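Local coordinates for AP205 bacteriophage COAT protein (Acinetobacter phage ap205, PDB 5FS4) that forms the capsid of a small single-stranded RNA bacteriophage, its dimers probably being the units from which the shell is built, at residues B[54-60]-B[76-82]. The protein carries 2 engineered substitutions. Coordinates in Å, arbitrary orientation, origin at the centre of the assembly. Residues are numbered along the deposited sequence.
Sequences VSVYKRP and NENQSIR
Antiparallel strand pairing joins residues 54-60, the end of strand 47-60, to residues 76-82, the start of strand 76-88, the last strand of the five-stranded sheet within the chain. Both backbones are extended, and their segment axes approach to 4.1 Å with N-to-C directions 144° apart, a clear twist. Ser55-Ile81, Tyr57-Gln79 and Arg59-Glu77 are the hydrogen-bonded pairs: Ser55 N donates to Ile81 O (2.7 Å) and Ile81 N to Ser55 O (3.0 Å), Tyr57 N to Gln79 O (2.9 Å) and Gln79 N to Tyr57 O (2.8 Å), Arg59 N to Glu77 O (3.0 Å) and Glu77 N to Arg59 O (2.9 Å). Val54-Arg82, Val56-Ser80, Lys58-Asn78 and Pro60-Asn76 alternate with them as non-hydrogen-bonded pairs; in the last, Pro60 N lies 3.1 Å from Asn76 OD1 but has no hydrogen to share. A fifteen-residue connection without helix or strand makes this a long-looped β-hairpin of the levivirus-type coat protein, whose sheet continues into the second subunit beside Ser80, Ile81 and Arg82. The face carrying Ser55, Tyr57, Arg59, Glu77, Gln79 and Ile81 meets that subunit. There Arg59, with chi1 t and chi2 and chi3 p, folds so that NE donates to Gln79 OE1 (2.9 Å), while its NH2 forms a salt bridge with Glu98 of the second subunit; the hydroxyls of Tyr57 and Ser55 hydrogen-bond to its Asp130 and His102, respectively. On the other face, Val56 CG2 packs 3.7 Å from Ser80 OG, which donates to Asn78 OD1 (2.6 Å), and a water accepts from Asn78 ND2 (3.0 Å) and, weakly, Lys58 NZ (3.3 Å).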
# COMPACT_ATOMS: atom_id res chain seq x y z
N VAL B 54 -2.61 -2.24 -7.49
CA VAL B 54 -1.63 -3.34 -7.35
C VAL B 54 -0.31 -3.03 -8.09
O VAL B 54 -0.28 -2.62 -9.25
CB VAL B 54 -2.19 -4.73 -7.85
CG1 VAL B 54 -1.17 -5.79 -7.60
CG2 VAL B 54 -3.49 -5.09 -7.18
N SER B 55 0.81 -3.15 -7.36
CA SER B 55 2.14 -2.84 -7.91
C SER B 55 2.90 -4.17 -7.92
O SER B 55 2.80 -4.92 -6.97
CB SER B 55 2.91 -1.84 -7.05
OG SER B 55 2.24 -0.57 -6.97
N VAL B 56 3.60 -4.47 -9.03
CA VAL B 56 4.35 -5.69 -9.21
C VAL B 56 5.71 -5.39 -9.79
O VAL B 56 5.84 -4.61 -10.71
CB VAL B 56 3.63 -6.73 -10.10
CG1 VAL B 56 4.49 -7.94 -10.38
CG2 VAL B 56 2.31 -7.16 -9.49
N TYR B 57 6.72 -5.95 -9.13
CA TYR B 57 8.11 -5.93 -9.66
C TYR B 57 8.72 -7.30 -9.51
O TYR B 57 8.56 -7.97 -8.46
CB TYR B 57 8.96 -4.83 -8.94
CG TYR B 57 10.24 -4.38 -9.68
CD1 TYR B 57 11.39 -5.16 -9.68
CD2 TYR B 57 10.26 -3.18 -10.42
CE1 TYR B 57 12.51 -4.76 -10.39
CE2 TYR B 57 11.35 -2.79 -11.14
CZ TYR B 57 12.49 -3.56 -11.11
OH TYR B 57 13.59 -3.17 -11.82
N LYS B 58 9.44 -7.70 -10.56
CA LYS B 58 10.23 -8.91 -10.58
C LYS B 58 11.65 -8.57 -10.26
O LYS B 58 12.42 -8.09 -11.11
CB LYS B 58 10.08 -9.63 -11.92
CG LYS B 58 8.62 -9.99 -12.23
CD LYS B 58 7.96 -10.79 -11.07
CE LYS B 58 7.47 -12.15 -11.52
NZ LYS B 58 6.22 -11.92 -12.34
N ARG B 59 12.02 -8.89 -9.03
CA ARG B 59 13.27 -8.45 -8.46
C ARG B 59 14.25 -9.60 -8.28
O ARG B 59 13.95 -10.55 -7.57
CB ARG B 59 12.96 -7.83 -7.09
CG ARG B 59 14.15 -7.19 -6.33
CD ARG B 59 14.64 -5.89 -6.91
NE ARG B 59 13.61 -4.89 -6.96
CZ ARG B 59 13.70 -3.74 -7.60
NH1 ARG B 59 14.80 -3.41 -8.23
NH2 ARG B 59 12.66 -2.92 -7.61
N PRO B 60 15.45 -9.51 -8.91
CA PRO B 60 16.49 -10.51 -8.72
C PRO B 60 16.75 -10.78 -7.24
O PRO B 60 16.89 -9.86 -6.44
CB PRO B 60 17.74 -9.86 -9.40
CG PRO B 60 17.19 -8.85 -10.32
CD PRO B 60 15.97 -8.32 -9.63
N ASN B 76 14.21 -14.23 -10.38
CA ASN B 76 13.45 -13.13 -9.73
C ASN B 76 12.40 -13.63 -8.78
O ASN B 76 11.73 -14.62 -9.00
CB ASN B 76 12.76 -12.23 -10.75
CG ASN B 76 13.73 -11.62 -11.74
OD1 ASN B 76 14.79 -11.18 -11.39
ND2 ASN B 76 13.32 -11.55 -12.98
N GLU B 77 12.23 -12.84 -7.73
CA GLU B 77 11.09 -12.89 -6.85
C GLU B 77 10.05 -11.96 -7.32
O GLU B 77 10.29 -11.12 -8.16
CB GLU B 77 11.50 -12.53 -5.39
CG GLU B 77 11.92 -11.08 -5.11
CD GLU B 77 11.80 -10.72 -3.64
OE1 GLU B 77 10.89 -11.24 -2.95
OE2 GLU B 77 12.63 -9.88 -3.15
N ASN B 78 8.86 -12.11 -6.77
CA ASN B 78 7.78 -11.20 -7.04
C ASN B 78 7.57 -10.27 -5.81
O ASN B 78 7.24 -10.72 -4.75
CB ASN B 78 6.52 -12.01 -7.39
CG ASN B 78 5.34 -11.14 -7.69
OD1 ASN B 78 5.16 -10.07 -7.05
ND2 ASN B 78 4.60 -11.47 -8.72
N GLN B 79 7.86 -8.98 -5.99
CA GLN B 79 7.58 -7.94 -5.02
C GLN B 79 6.21 -7.39 -5.35
O GLN B 79 6.06 -6.76 -6.40
CB GLN B 79 8.63 -6.82 -5.11
CG GLN B 79 10.01 -7.23 -4.56
CD GLN B 79 11.02 -6.12 -4.59
OE1 GLN B 79 11.10 -5.35 -5.57
NE2 GLN B 79 11.85 -6.05 -3.54
N SER B 80 5.22 -7.59 -4.45
CA SER B 80 3.83 -7.13 -4.73
C SER B 80 3.32 -6.27 -3.62
O SER B 80 3.56 -6.57 -2.46
CB SER B 80 2.84 -8.27 -4.96
OG SER B 80 3.02 -8.81 -6.28
N ILE B 81 2.64 -5.19 -4.02
CA ILE B 81 1.94 -4.31 -3.09
C ILE B 81 0.54 -4.07 -3.58
O ILE B 81 0.37 -3.58 -4.72
CB ILE B 81 2.69 -2.97 -2.82
CG1 ILE B 81 4.15 -3.24 -2.40
CG2 ILE B 81 1.87 -2.16 -1.81
CD1 ILE B 81 4.96 -2.00 -2.07
N ARG B 82 -0.45 -4.36 -2.73
CA ARG B 82 -1.85 -4.17 -3.08
C ARG B 82 -2.50 -3.22 -2.07
O ARG B 82 -2.42 -3.45 -0.89
CB ARG B 82 -2.61 -5.52 -3.09
CG ARG B 82 -4.07 -5.30 -3.41
CD ARG B 82 -4.86 -6.57 -3.44
NE ARG B 82 -4.91 -7.17 -2.12
CZ ARG B 82 -4.88 -8.49 -1.89
NH1 ARG B 82 -4.70 -9.39 -2.86
NH2 ARG B 82 -4.97 -8.91 -0.65
O HOH W 1 5.21 -14.05 -10.07